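PDB 3P1Z: uncharacterized protein from Aeropyrum pernix, which is of unknown function but probably binds nucleic acid and may act as a tRNA-intron endonuclease. Local coordinates for residues 137-149 against 157-169. Numbering follows the deposited sequence.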
ATOM      1  N   SER A 137      20.084   7.819  -4.461  1.00 52.66           N
ATOM      2  CA  SER A 137      19.579   8.774  -5.449  1.00 54.44           C
ATOM      3  C   SER A 137      20.371  10.061  -5.410  1.00 54.36           C
ATOM      4  O   SER A 137      20.747  10.608  -6.449  1.00 54.83           O
ATOM      5  CB  SER A 137      18.106   9.102  -5.193  1.00 50.60           C
ATOM      6  OG  SER A 137      17.695  10.218  -5.978  1.00 49.31           O
ATOM      7  N   ARG A 138      20.593  10.558  -4.200  1.00 47.99           N
ATOM      8  CA  ARG A 138      21.508  11.659  -4.019  1.00 55.04           C
ATOM      9  C   ARG A 138      22.792  11.297  -4.730  1.00 61.23           C
ATOM     10  O   ARG A 138      23.130  11.903  -5.755  1.00 58.12           O
ATOM     11  CB  ARG A 138      21.775  11.907  -2.540  1.00 55.47           C
ATOM     12  CG  ARG A 138      20.936  13.034  -1.954  1.00 62.70           C
ATOM     13  CD  ARG A 138      20.974  13.005  -0.441  1.00 58.85           C
ATOM     14  NE  ARG A 138      19.913  13.802   0.160  1.00 53.56           N
ATOM     15  CZ  ARG A 138      19.265  13.468   1.272  1.00 65.61           C
ATOM     16  NH1 ARG A 138      18.307  14.256   1.749  1.00 62.33           N
ATOM     17  NH2 ARG A 138      19.560  12.333   1.899  1.00 63.93           N
ATOM     18  N   GLY A 139      23.486  10.298  -4.176  1.00 58.77           N
ATOM     19  CA  GLY A 139      24.688   9.747  -4.769  1.00 52.60           C
ATOM     20  C   GLY A 139      24.606   9.886  -6.267  1.00 58.68           C
ATOM     21  O   GLY A 139      25.247  10.747  -6.856  1.00 61.85           O
ATOM     22  N   ALA A 140      23.776   9.046  -6.871  1.00 60.91           N
ATOM     23  CA  ALA A 140      23.519   9.081  -8.304  1.00 60.04           C
ATOM     24  C   ALA A 140      23.479  10.490  -8.888  1.00 59.03           C
ATOM     25  O   ALA A 140      24.180  10.788  -9.851  1.00 58.35           O
ATOM     26  CB  ALA A 140      22.237   8.345  -8.623  1.00 57.14           C
ATOM     27  N   SER A 141      22.654  11.361  -8.331  1.00 61.55           N
ATOM     28  CA  SER A 141      22.524  12.666  -8.952  1.00 65.76           C
ATOM     29  C   SER A 141      23.878  13.397  -8.943  1.00 71.43           C
ATOM     30  O   SER A 141      24.285  13.978  -9.948  1.00 69.99           O
ATOM     31  CB  SER A 141      21.355  13.464  -8.355  1.00 61.21           C
ATOM     32  OG  SER A 141      20.117  12.858  -8.720  1.00 64.50           O
ATOM     33  N   MET A 142      24.608  13.310  -7.841  1.00 65.71           N
ATOM     34  CA  MET A 142      25.891  14.000  -7.761  1.00 72.06           C
ATOM     35  C   MET A 142      26.906  13.678  -8.902  1.00 76.95           C
ATOM     36  O   MET A 142      27.688  14.550  -9.301  1.00 73.33           O
ATOM     37  CB  MET A 142      26.481  13.827  -6.357  1.00 69.92           C
ATOM     38  CG  MET A 142      25.891  14.825  -5.378  1.00 82.61           C
ATOM     39  SD  MET A 142      26.624  16.473  -5.594  1.00 91.28           S
ATOM     40  CE  MET A 142      28.369  16.044  -5.465  1.00 83.39           C
ATOM     41  N   ASP A 143      26.864  12.450  -9.427  1.00 70.68           N
ATOM     42  CA  ASP A 143      27.744  12.025 -10.513  1.00 64.96           C
ATOM     43  C   ASP A 143      27.201  12.334 -11.892  1.00 64.64           C
ATOM     44  O   ASP A 143      27.706  11.855 -12.898  1.00 70.80           O
ATOM     45  CB  ASP A 143      27.940  10.529 -10.475  1.00 63.57           C
ATOM     46  CG  ASP A 143      29.385  10.148 -10.603  1.00 73.47           C
ATOM     47  OD1 ASP A 143      30.111  10.365  -9.626  1.00 76.64           O
ATOM     48  OD2 ASP A 143      29.785   9.645 -11.667  1.00 69.70           O
ATOM     49  N   ASN A 144      26.146  13.113 -11.944  1.00 67.13           N
ATOM     50  CA  ASN A 144      25.432  13.273 -13.187  1.00 70.97           C
ATOM     51  C   ASN A 144      24.999  11.944 -13.780  1.00 60.38           C
ATOM     52  O   ASN A 144      25.333  11.647 -14.917  1.00 64.04           O
ATOM     53  CB  ASN A 144      26.268  14.038 -14.212  1.00 76.65           C
ATOM     54  CG  ASN A 144      25.413  14.881 -15.114  1.00 82.73           C
ATOM     55  OD1 ASN A 144      25.662  14.977 -16.314  1.00 82.31           O
ATOM     56  ND2 ASN A 144      24.364  15.477 -14.540  1.00 75.45           N
ATOM     57  N   HIS A 145      24.288  11.133 -13.001  1.00 60.28           N
ATOM     58  CA  HIS A 145      23.439  10.093 -13.572  1.00 56.07           C
ATOM     59  C   HIS A 145      21.995  10.391 -13.175  1.00 57.71           C
ATOM     60  O   HIS A 145      21.737  10.973 -12.116  1.00 58.08           O
ATOM     61  CB  HIS A 145      23.809   8.687 -13.084  1.00 56.98           C
ATOM     62  CG  HIS A 145      25.268   8.366 -13.161  1.00 57.86           C
ATOM     63  ND1 HIS A 145      26.107   8.929 -14.095  1.00 58.08           N
ATOM     64  CD2 HIS A 145      26.033   7.517 -12.430  1.00 54.88           C
ATOM     65  CE1 HIS A 145      27.328   8.454 -13.930  1.00 58.57           C
ATOM     66  NE2 HIS A 145      27.310   7.596 -12.926  1.00 55.53           N
ATOM     67  N   SER A 146      21.057  10.008 -14.033  1.00 53.68           N
ATOM     68  CA  SER A 146      19.647  10.077 -13.695  1.00 50.53           C
ATOM     69  C   SER A 146      19.298   8.846 -12.889  1.00 49.49           C
ATOM     70  O   SER A 146      19.486   7.729 -13.358  1.00 49.49           O
ATOM     71  CB  SER A 146      18.797  10.113 -14.956  1.00 50.02           C
ATOM     72  OG  SER A 146      19.357  11.005 -15.898  1.00 60.08           O
ATOM     73  N   PRO A 147      18.753   9.043 -11.681  1.00 47.02           N
ATOM     74  CA  PRO A 147      18.546   7.930 -10.754  1.00 50.26           C
ATOM     75  C   PRO A 147      17.431   6.977 -11.208  1.00 53.94           C
ATOM     76  O   PRO A 147      16.254   7.328 -11.165  1.00 52.55           O
ATOM     77  CB  PRO A 147      18.136   8.634  -9.446  1.00 49.97           C
ATOM     78  CG  PRO A 147      18.150  10.120  -9.743  1.00 54.33           C
ATOM     79  CD  PRO A 147      18.066  10.256 -11.217  1.00 54.38           C
ATOM     80  N   ILE A 148      17.785   5.772 -11.632  1.00 52.82           N
ATOM     81  CA  ILE A 148      16.748   4.830 -12.032  1.00 49.07           C
ATOM     82  C   ILE A 148      16.624   3.694 -11.031  1.00 47.94           C
ATOM     83  O   ILE A 148      17.606   3.286 -10.415  1.00 48.45           O
ATOM     84  CB  ILE A 148      16.948   4.325 -13.475  1.00 47.74           C
ATOM     85  CG1 ILE A 148      16.942   5.515 -14.444  1.00 46.70           C
ATOM     86  CG2 ILE A 148      15.876   3.310 -13.863  1.00 42.68           C
ATOM     87  CD1 ILE A 148      15.620   6.248 -14.511  1.00 46.58           C
ATOM     88  N   VAL A 149      15.398   3.219 -10.844  1.00 47.44           N
ATOM     89  CA  VAL A 149      15.144   2.078  -9.974  1.00 44.03           C
ATOM     90  C   VAL A 149      14.408   0.988 -10.762  1.00 42.24           C
ATOM     91  O   VAL A 149      13.383   1.229 -11.406  1.00 37.83           O
ATOM     92  CB  VAL A 149      14.385   2.496  -8.686  1.00 38.91           C
ATOM     93  CG1 VAL A 149      12.904   2.162  -8.784  1.00 51.11           C
ATOM     94  CG2 VAL A 149      14.985   1.845  -7.476  1.00 38.57           C
ATOM     95  N   LEU A 157       8.931 -10.241 -13.045  1.00 36.07           N
ATOM     96  CA  LEU A 157       8.476  -9.027 -13.703  1.00 43.28           C
ATOM     97  C   LEU A 157       9.320  -7.810 -13.316  1.00 49.66           C
ATOM     98  O   LEU A 157       9.708  -7.641 -12.159  1.00 48.15           O
ATOM     99  CB  LEU A 157       7.007  -8.771 -13.381  1.00 47.15           C
ATOM    100  CG  LEU A 157       6.069  -9.872 -13.873  1.00 52.26           C
ATOM    101  CD1 LEU A 157       4.652  -9.737 -13.302  1.00 49.35           C
ATOM    102  CD2 LEU A 157       6.051  -9.880 -15.380  1.00 46.82           C
ATOM    103  N   ILE A 158       9.593  -6.961 -14.300  1.00 50.73           N
ATOM    104  CA  ILE A 158      10.456  -5.812 -14.095  1.00 49.03           C
ATOM    105  C   ILE A 158       9.745  -4.493 -14.329  1.00 45.43           C
ATOM    106  O   ILE A 158       9.122  -4.287 -15.362  1.00 48.61           O
ATOM    107  CB  ILE A 158      11.639  -5.841 -15.051  1.00 51.62           C
ATOM    108  CG1 ILE A 158      12.389  -7.167 -14.925  1.00 48.53           C
ATOM    109  CG2 ILE A 158      12.550  -4.635 -14.797  1.00 52.20           C
ATOM    110  CD1 ILE A 158      13.443  -7.356 -15.982  1.00 41.50           C
ATOM    111  N   THR A 159       9.871  -3.591 -13.369  1.00 49.35           N
ATOM    112  CA  THR A 159       9.342  -2.242 -13.513  1.00 54.16           C
ATOM    113  C   THR A 159      10.447  -1.207 -13.390  1.00 53.30           C
ATOM    114  O   THR A 159      11.427  -1.410 -12.678  1.00 52.03           O
ATOM    115  CB  THR A 159       8.260  -1.942 -12.475  1.00 49.35           C
ATOM    116  OG1 THR A 159       7.489  -3.123 -12.251  1.00 51.16           O
ATOM    117  CG2 THR A 159       7.358  -0.871 -12.997  1.00 51.60           C
ATOM    118  N   TYR A 160      10.291  -0.101 -14.099  1.00 53.66           N
ATOM    119  CA  TYR A 160      11.305   0.941 -14.066  1.00 53.63           C
ATOM    120  C   TYR A 160      10.722   2.258 -13.576  1.00 60.36           C
ATOM    121  O   TYR A 160       9.648   2.679 -14.011  1.00 61.09           O
ATOM    122  CB  TYR A 160      11.931   1.128 -15.444  1.00 56.01           C
ATOM    123  CG  TYR A 160      12.800  -0.024 -15.898  1.00 55.75           C
ATOM    124  CD1 TYR A 160      14.086  -0.201 -15.384  1.00 57.57           C
ATOM    125  CD2 TYR A 160      12.348  -0.922 -16.852  1.00 54.73           C
ATOM    126  CE1 TYR A 160      14.895  -1.240 -15.807  1.00 55.50           C
ATOM    127  CE2 TYR A 160      13.153  -1.972 -17.283  1.00 57.82           C
ATOM    128  CZ  TYR A 160      14.420  -2.128 -16.754  1.00 55.22           C
ATOM    129  OH  TYR A 160      15.208  -3.169 -17.172  1.00 48.20           O
ATOM    130  N   TYR A 161      11.440   2.902 -12.662  1.00 60.61           N
ATOM    131  CA  TYR A 161      11.029   4.190 -12.119  1.00 54.31           C
ATOM    132  C   TYR A 161      12.223   5.100 -11.903  1.00 53.48           C
ATOM    133  O   TYR A 161      13.190   4.737 -11.241  1.00 52.41           O
ATOM    134  CB  TYR A 161      10.306   4.006 -10.786  1.00 56.18           C
ATOM    135  CG  TYR A 161       9.000   3.253 -10.887  1.00 59.30           C
ATOM    136  CD1 TYR A 161       7.849   3.870 -11.362  1.00 61.74           C
ATOM    137  CD2 TYR A 161       8.915   1.928 -10.499  1.00 63.29           C
ATOM    138  CE1 TYR A 161       6.654   3.185 -11.454  1.00 61.03           C
ATOM    139  CE2 TYR A 161       7.717   1.230 -10.588  1.00 65.95           C
ATOM    140  CZ  TYR A 161       6.589   1.863 -11.069  1.00 65.92           C
ATOM    141  OH  TYR A 161       5.393   1.166 -11.155  1.00 67.76           O
ATOM    142  N   GLU A 162      12.161   6.287 -12.479  1.00 59.24           N
ATOM    143  CA  GLU A 162      13.060   7.356 -12.083  1.00 55.01           C
ATOM    144  C   GLU A 162      12.774   7.665 -10.630  1.00 49.83           C
ATOM    145  O   GLU A 162      11.621   7.755 -10.231  1.00 59.12           O
ATOM    146  CB  GLU A 162      12.783   8.595 -12.920  1.00 56.43           C
ATOM    147  CG  GLU A 162      13.864   9.634 -12.850  1.00 63.26           C
ATOM    148  CD  GLU A 162      13.935  10.469 -14.112  1.00 70.64           C
ATOM    149  OE1 GLU A 162      14.795  11.369 -14.162  1.00 80.49           O
ATOM    150  OE2 GLU A 162      13.145  10.222 -15.051  1.00 54.29           O
ATOM    151  N   ALA A 163      13.821   7.826  -9.836  1.00 55.73           N
ATOM    152  CA  ALA A 163      13.675   8.251  -8.443  1.00 54.08           C
ATOM    153  C   ALA A 163      14.587   9.451  -8.142  1.00 51.70           C
ATOM    154  O   ALA A 163      15.783   9.291  -7.927  1.00 49.43           O
ATOM    155  CB  ALA A 163      13.973   7.088  -7.505  1.00 47.18           C
ATOM    156  N   ARG A 164      14.019  10.652  -8.132  1.00 54.63           N
ATOM    157  CA  ARG A 164      14.819  11.866  -7.955  1.00 59.06           C
ATOM    158  C   ARG A 164      14.714  12.462  -6.562  1.00 53.15           C
ATOM    159  O   ARG A 164      13.623  12.822  -6.127  1.00 59.56           O
ATOM    160  CB  ARG A 164      14.454  12.912  -9.016  1.00 56.82           C
ATOM    161  CG  ARG A 164      15.116  12.620 -10.360  1.00 71.06           C
ATOM    162  CD  ARG A 164      14.769  13.620 -11.446  1.00 79.55           C
ATOM    163  NE  ARG A 164      14.762  14.992 -10.958  1.00 78.35           N
ATOM    164  CZ  ARG A 164      13.657  15.646 -10.610  1.00 83.63           C
ATOM    165  NH1 ARG A 164      12.468  15.048 -10.702  1.00 74.72           N
ATOM    166  NH2 ARG A 164      13.741  16.899 -10.174  1.00 83.84           N
ATOM    167  N   ALA A 165      15.839  12.573  -5.864  1.00 47.48           N
ATOM    168  CA  ALA A 165      15.823  13.196  -4.543  1.00 52.73           C
ATOM    169  C   ALA A 165      15.863  14.705  -4.677  1.00 52.27           C
ATOM    170  O   ALA A 165      16.548  15.257  -5.532  1.00 54.64           O
ATOM    171  CB  ALA A 165      16.977  12.705  -3.681  1.00 48.50           C
ATOM    172  N   VAL A 166      15.107  15.376  -3.830  1.00 53.88           N
ATOM    173  CA  VAL A 166      15.029  16.822  -3.884  1.00 51.07           C
ATOM    174  C   VAL A 166      14.819  17.345  -2.482  1.00 54.95           C
ATOM    175  O   VAL A 166      14.356  16.616  -1.606  1.00 47.82           O
ATOM    176  CB  VAL A 166      13.871  17.281  -4.773  1.00 54.43           C
ATOM    177  CG1 VAL A 166      13.750  16.372  -6.001  1.00 52.41           C
ATOM    178  CG2 VAL A 166      12.567  17.307  -3.977  1.00 59.32           C
ATOM    179  N   ARG A 167      15.181  18.609  -2.274  1.00 65.13           N
ATOM    180  CA  ARG A 167      14.938  19.275  -1.002  1.00 66.64           C
ATOM    181  C   ARG A 167      13.465  19.747  -0.899  1.00 70.90           C
ATOM    182  O   ARG A 167      12.820  19.560   0.139  1.00 68.75           O
ATOM    183  CB  ARG A 167      15.901  20.448  -0.822  1.00 71.29           C
ATOM    184  CG  ARG A 167      16.625  20.526   0.537  1.00 80.25           C
ATOM    185  CD  ARG A 167      16.038  19.622   1.630  1.00 82.10           C
ATOM    186  NE  ARG A 167      14.684  19.971   2.084  1.00 78.60           N
ATOM    187  CZ  ARG A 167      14.396  20.528   3.263  1.00 86.63           C
ATOM    188  NH1 ARG A 167      13.131  20.784   3.591  1.00 78.09           N
ATOM    189  NH2 ARG A 167      15.368  20.833   4.120  1.00 92.83           N
ATOM    190  N   SER A 168      12.929  20.337  -1.971  1.00 63.17           N
ATOM    191  CA  SER A 168      11.522  20.763  -1.979  1.00 70.35           C
ATOM    192  C   SER A 168      10.784  20.401  -3.264  1.00 68.47           C
ATOM    193  O   SER A 168      11.293  20.602  -4.362  1.00 64.17           O
ATOM    194  CB  SER A 168      11.391  22.270  -1.718  1.00 80.93           C
ATOM    195  OG  SER A 168      10.061  22.627  -1.369  1.00 76.12           O
ATOM    196  N   ILE A 169       9.564  19.898  -3.117  1.00 64.91           N
ATOM    197  CA  ILE A 169       8.797  19.465  -4.274  1.00 64.66           C
ATOM    198  C   ILE A 169       8.688  20.542  -5.351  1.00 77.70           C
ATOM    199  O   ILE A 169       8.638  21.745  -5.069  1.00 76.11           O
ATOM    200  CB  ILE A 169       7.410  18.920  -3.892  1.00 70.93           C
ATOM    201  CG1 ILE A 169       7.557  17.532  -3.271  1.00 67.51           C
ATOM    202  CG2 ILE A 169       6.494  18.837  -5.114  1.00 71.85           C
ATOM    203  CD1 ILE A 169       6.235  16.822  -3.012  1.00 65.07           C
TER
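Val149 and Tyr161 face each other as the hydrogen-bonded pair of an antiparallel ladder: Val149 N reaches Tyr161 O at 2.7 Å, and Tyr161 N returns a bond to Val149 O at 2.9 Å. One step on, Ala163 N bonds to Pro147 O, 2.8 Å away. Proline can supply this carbonyl but has no N-H to offer Ala163 O in return; its ring instead makes an apolar contact, CD lying 3.9 Å from Arg164 CG. An alanine here would keep the carbonyl but would probably leave Arg164 CG without its apolar neighbour and the backbone freer to turn. Helix 137-142, crossing strand 158-166 at 90°, supplies a stand-in donor. A chi1 of 168° swings the Ser137 hydroxyl across from its own nitrogen to meet the strand, where OG receives a weak bond from Ala165 N at 3.0 Å and appears to donate to Ala163 O, a less certain bond. One small hydroxyl thus serves both an N-H and a carbonyl near Pro147, while Ala165 is short enough to let the helix close in. In the non-hydrogen-bonded pair Ile148-Glu162, Ile148 CD1 lies 3.7 Å from Glu162 CA. Strands 146-152 and 158-166 form a beta hairpin of the mixed sheet, in a domain probably related to the tRNA-intron endonuclease catalytic domain. On its other side, strand 146-152 bonds through Ser146 and Ile148 to strand 115-123, whereas Tyr160, hydrogen-bonded to Asp91, packs on helix 83-95. Strand 158-166 is outermost within this chain, and an antiparallel strand of a neighbouring subunit continues the sheet.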